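Local coordinates for H127A/Y244A mutant of alginate lyase AlyC3 in complex with dimannuronate (Psychromonas sp., PDB 7C8F), which is a mutant form of a family 7 polysaccharide lyase that probably cleaves alginate by beta-elimination, here with dimannuronate bound in its glycan pocket, at residues P91-E102 against N200-N211. Numbering follows the deposited sequence.
Sequences PNKLYTLSAEVE and NKATAFDITVGN
T96 and T208 face each other across two antiparallel strands, 93-103 and 203-210, at a non-hydrogen-bonded pair. Their side chains cross obliquely, and T96 OG1 is hydrogen-bonded to T208 OG1 at 3.1 Å. At the next non-hydrogen-bonded pair, S98 OG donates to D206 OD1 at 3.0 Å. It meets the anti side of the carboxylate, 22° out of its plane. D206 CG, anti to its own carbonyl carbon (chi1 -58°), brings OD1 over to the serine. Water 1 lies 2.8 Å from D206 OD1 and 2.9 Å from A99 O. On the same face, E100 CG packs on A204 CB at 4.0 Å, while E100 OE1 takes a hydrogen bond from N256 ND2. Near the end of its strand E102 is extended, and its OE2 comes within 3.2 Å of N200 CA. An alanine in place of E102 would probably leave the N200 and K201 backbone without this cover. Water 2 ties V101 O, K201 O and T203 OG1 together. Y95, L97, A99 and V101 line the other face, paired with V209, I207, F205 and T203. Each of these pairs makes two backbone N-H...O bonds. V101 CG2 approaches the F205 ring obliquely, 4.3 Å from CD1. This largely apolar face turns toward the other sheet of the beta-jelly-roll sandwich, where F238 of strand 235-240 touches L97, I207 and V209. Within their own sheet, the two strands lie between strands 250-264 and 213-218.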
loop_
_atom_site.group_PDB
_atom_site.type_symbol
_atom_site.label_atom_id
_atom_site.label_comp_id
_atom_site.label_asym_id
_atom_site.label_seq_id
_atom_site.Cartn_x
_atom_site.Cartn_y
_atom_site.Cartn_z
ATOM N N PRO B 91 9.537 2.632 14.827
ATOM C CA PRO B 91 10.583 3.384 15.536
ATOM C C PRO B 91 11.619 2.501 16.199
ATOM O O PRO B 91 12.738 2.965 16.448
ATOM C CB PRO B 91 9.794 4.197 16.573
ATOM C CG PRO B 91 8.559 3.374 16.820
ATOM C CD PRO B 91 8.227 2.712 15.499
ATOM N N ASN B 92 11.291 1.244 16.472
ATOM C CA ASN B 92 12.176 0.341 17.190
ATOM C C ASN B 92 12.829 -0.698 16.291
ATOM O O ASN B 92 13.346 -1.697 16.797
ATOM C CB ASN B 92 11.402 -0.350 18.315
ATOM C CG ASN B 92 10.212 -1.148 17.806
ATOM O OD1 ASN B 92 9.496 -0.730 16.894
ATOM N ND2 ASN B 92 9.994 -2.304 18.403
ATOM N N LYS B 93 12.808 -0.501 14.976
ATOM C CA LYS B 93 13.428 -1.445 14.051
ATOM C C LYS B 93 14.177 -0.657 12.986
ATOM O O LYS B 93 13.555 0.002 12.146
ATOM C CB LYS B 93 12.394 -2.377 13.422
ATOM C CG LYS B 93 11.571 -3.151 14.454
ATOM C CD LYS B 93 10.787 -4.290 13.802
ATOM C CE LYS B 93 9.801 -4.928 14.778
ATOM N NZ LYS B 93 10.461 -5.989 15.570
ATOM N N LEU B 94 15.504 -0.715 13.033
ATOM C CA LEU B 94 16.366 0.043 12.138
ATOM C C LEU B 94 17.320 -0.935 11.470
ATOM O O LEU B 94 17.890 -1.802 12.140
ATOM C CB LEU B 94 17.175 1.098 12.906
ATOM C CG LEU B 94 16.389 2.089 13.762
ATOM C CD1 LEU B 94 17.327 3.060 14.467
ATOM C CD2 LEU B 94 15.387 2.839 12.913
ATOM N N TYR B 95 17.490 -0.801 10.159
ATOM C CA TYR B 95 18.258 -1.740 9.353
ATOM C C TYR B 95 19.332 -0.973 8.603
ATOM O O TYR B 95 19.023 0.022 7.936
ATOM C CB TYR B 95 17.334 -2.488 8.382
ATOM C CG TYR B 95 16.255 -3.209 9.156
ATOM C CD1 TYR B 95 15.059 -2.585 9.464
ATOM C CD2 TYR B 95 16.470 -4.494 9.647
ATOM C CE1 TYR B 95 14.090 -3.222 10.214
ATOM C CE2 TYR B 95 15.505 -5.139 10.397
ATOM C CZ TYR B 95 14.316 -4.492 10.677
ATOM O OH TYR B 95 13.325 -5.120 11.415
ATOM N N THR B 96 20.585 -1.408 8.732
ATOM C CA THR B 96 21.715 -0.645 8.216
ATOM C C THR B 96 22.576 -1.492 7.293
ATOM O O THR B 96 22.951 -2.615 7.631
ATOM C CB THR B 96 22.583 -0.065 9.341
ATOM O OG1 THR B 96 21.786 0.805 10.156
ATOM C CG2 THR B 96 23.743 0.736 8.748
ATOM N N LEU B 97 22.890 -0.941 6.129
ATOM C CA LEU B 97 23.833 -1.526 5.194
ATOM C C LEU B 97 25.010 -0.566 5.128
ATOM O O LEU B 97 24.830 0.626 4.855
ATOM C CB LEU B 97 23.197 -1.675 3.813
ATOM C CG LEU B 97 24.020 -2.452 2.794
ATOM C CD1 LEU B 97 23.986 -3.956 3.154
ATOM C CD2 LEU B 97 23.505 -2.183 1.369
ATOM N N SER B 98 26.183 -1.080 5.397
ATOM C CA SER B 98 27.394 -0.290 5.383
ATOM C C SER B 98 28.373 -0.833 4.389
ATOM O O SER B 98 28.676 -1.975 4.418
ATOM C CB SER B 98 28.052 -0.292 6.755
ATOM O OG SER B 98 27.204 0.157 7.743
ATOM N N ALA B 99 28.877 0.041 3.538
ATOM C CA ALA B 99 29.818 -0.347 2.547
ATOM C C ALA B 99 30.927 0.670 2.326
ATOM O O ALA B 99 30.785 1.784 2.634
ATOM C CB ALA B 99 29.082 -0.559 1.238
ATOM N N GLU B 100 32.034 0.191 1.787
ATOM C CA GLU B 100 33.130 1.034 1.321
ATOM C C GLU B 100 33.367 0.524 -0.086
ATOM O O GLU B 100 33.659 -0.593 -0.269
ATOM C CB GLU B 100 34.368 0.985 2.168
ATOM C CG GLU B 100 34.158 1.591 3.516
ATOM C CD GLU B 100 35.336 1.449 4.446
ATOM O OE1 GLU B 100 36.305 0.802 4.043
ATOM O OE2 GLU B 100 35.243 1.984 5.544
ATOM N N VAL B 101 33.178 1.368 -1.077
ATOM C CA VAL B 101 33.218 0.993 -2.452
ATOM C C VAL B 101 34.053 1.875 -3.366
ATOM O O VAL B 101 34.111 3.049 -3.198
ATOM C CB VAL B 101 31.782 1.120 -3.015
ATOM C CG1 VAL B 101 31.681 0.530 -4.396
ATOM C CG2 VAL B 101 30.777 0.486 -2.100
ATOM N N GLU B 102 34.655 1.234 -4.349
ATOM C CA GLU B 102 35.377 1.868 -5.424
ATOM C C GLU B 102 34.881 1.299 -6.746
ATOM O O GLU B 102 34.884 0.141 -6.937
ATOM C CB GLU B 102 36.878 1.637 -5.313
ATOM C CG GLU B 102 37.673 2.344 -6.393
ATOM C CD GLU B 102 39.167 2.147 -6.253
ATOM O OE1 GLU B 102 39.608 1.557 -5.289
ATOM O OE2 GLU B 102 39.870 2.587 -7.140
ATOM N N ASN B 200 40.921 5.993 -7.575
ATOM C CA ASN B 200 41.733 5.115 -6.797
ATOM C C ASN B 200 41.511 5.254 -5.321
ATOM O O ASN B 200 42.412 5.200 -4.561
ATOM C CB ASN B 200 43.220 5.312 -7.166
ATOM C CG ASN B 200 43.441 5.365 -8.652
ATOM O OD1 ASN B 200 43.819 6.386 -9.188
ATOM N ND2 ASN B 200 43.222 4.271 -9.321
ATOM N N LYS B 201 40.259 5.382 -4.926
ATOM C CA LYS B 201 39.945 5.544 -3.517
ATOM C C LYS B 201 38.545 5.002 -3.273
ATOM O O LYS B 201 37.660 5.173 -4.117
ATOM C CB LYS B 201 39.977 7.030 -3.146
ATOM C CG LYS B 201 39.740 7.334 -1.688
ATOM C CD LYS B 201 39.466 8.817 -1.494
ATOM C CE LYS B 201 39.214 9.147 -0.034
ATOM N NZ LYS B 201 38.865 10.582 0.154
ATOM N N ALA B 202 38.367 4.331 -2.136
ATOM C CA ALA B 202 37.055 3.860 -1.719
ATOM C C ALA B 202 36.268 4.990 -1.072
ATOM O O ALA B 202 36.829 5.927 -0.499
ATOM C CB ALA B 202 37.200 2.716 -0.713
ATOM N N THR B 203 34.946 4.896 -1.181
ATOM C CA THR B 203 34.026 5.834 -0.556
ATOM C C THR B 203 33.098 5.036 0.351
ATOM O O THR B 203 32.586 3.983 -0.050
ATOM C CB THR B 203 33.212 6.565 -1.626
ATOM O OG1 THR B 203 34.103 7.328 -2.459
ATOM C CG2 THR B 203 32.199 7.513 -0.998
ATOM N N ALA B 204 32.883 5.539 1.560
ATOM C CA ALA B 204 32.037 4.863 2.539
ATOM C C ALA B 204 30.590 5.306 2.381
ATOM O O ALA B 204 30.298 6.506 2.295
ATOM C CB ALA B 204 32.507 5.178 3.959
ATOM N N PHE B 205 29.679 4.337 2.378
ATOM C CA PHE B 205 28.246 4.601 2.366
ATOM C C PHE B 205 27.593 3.846 3.513
ATOM O O PHE B 205 27.823 2.643 3.673
ATOM C CB PHE B 205 27.609 4.126 1.055
ATOM C CG PHE B 205 28.152 4.808 -0.165
ATOM C CD1 PHE B 205 29.273 4.299 -0.804
ATOM C CD2 PHE B 205 27.547 5.953 -0.676
ATOM C CE1 PHE B 205 29.798 4.908 -1.926
ATOM C CE2 PHE B 205 28.076 6.572 -1.800
ATOM C CZ PHE B 205 29.202 6.042 -2.426
ATOM N N ASP B 206 26.771 4.539 4.298
ATOM C CA ASP B 206 25.984 3.906 5.352
ATOM C C ASP B 206 24.528 4.261 5.124
ATOM O O ASP B 206 24.170 5.446 5.126
ATOM C CB ASP B 206 26.443 4.349 6.745
ATOM C CG ASP B 206 27.907 4.042 7.002
ATOM O OD1 ASP B 206 28.270 2.849 6.989
ATOM O OD2 ASP B 206 28.689 4.991 7.226
ATOM N N ILE B 207 23.700 3.245 4.902
ATOM C CA ILE B 207 22.285 3.414 4.599
ATOM C C ILE B 207 21.494 2.839 5.758
ATOM O O ILE B 207 21.606 1.643 6.056
ATOM C CB ILE B 207 21.897 2.698 3.298
ATOM C CG1 ILE B 207 22.739 3.193 2.120
ATOM C CG2 ILE B 207 20.383 2.858 3.055
ATOM C CD1 ILE B 207 22.614 2.333 0.886
ATOM N N THR B 208 20.676 3.667 6.405
ATOM C CA THR B 208 19.813 3.199 7.483
ATOM C C THR B 208 18.356 3.410 7.095
ATOM O O THR B 208 17.952 4.526 6.751
ATOM C CB THR B 208 20.103 3.915 8.804
ATOM O OG1 THR B 208 21.480 3.720 9.138
ATOM C CG2 THR B 208 19.230 3.332 9.935
ATOM N N VAL B 209 17.566 2.344 7.177
ATOM C CA VAL B 209 16.147 2.378 6.856
ATOM C C VAL B 209 15.373 1.969 8.100
ATOM O O VAL B 209 15.702 0.966 8.739
ATOM C CB VAL B 209 15.833 1.425 5.689
ATOM C CG1 VAL B 209 14.394 1.611 5.223
ATOM C CG2 VAL B 209 16.813 1.642 4.534
ATOM N N GLY B 210 14.334 2.707 8.419
ATOM C CA GLY B 210 13.534 2.434 9.600
ATOM C C GLY B 210 13.018 3.733 10.182
ATOM O O GLY B 210 13.454 4.825 9.822
ATOM N N ASN B 211 12.027 3.610 11.064
ATOM C CA ASN B 211 11.438 4.798 11.699
ATOM C C ASN B 211 10.955 5.829 10.672
ATOM O O ASN B 211 11.042 7.037 10.883
ATOM C CB ASN B 211 12.410 5.430 12.704
ATOM C CG ASN B 211 11.750 6.491 13.568
ATOM O OD1 ASN B 211 10.593 6.356 13.962
ATOM N ND2 ASN B 211 12.480 7.564 13.845
HETATM O O HOH W 1 30.559 2.372 5.507
HETATM O O HOH W 2 35.068 5.439 -4.344
#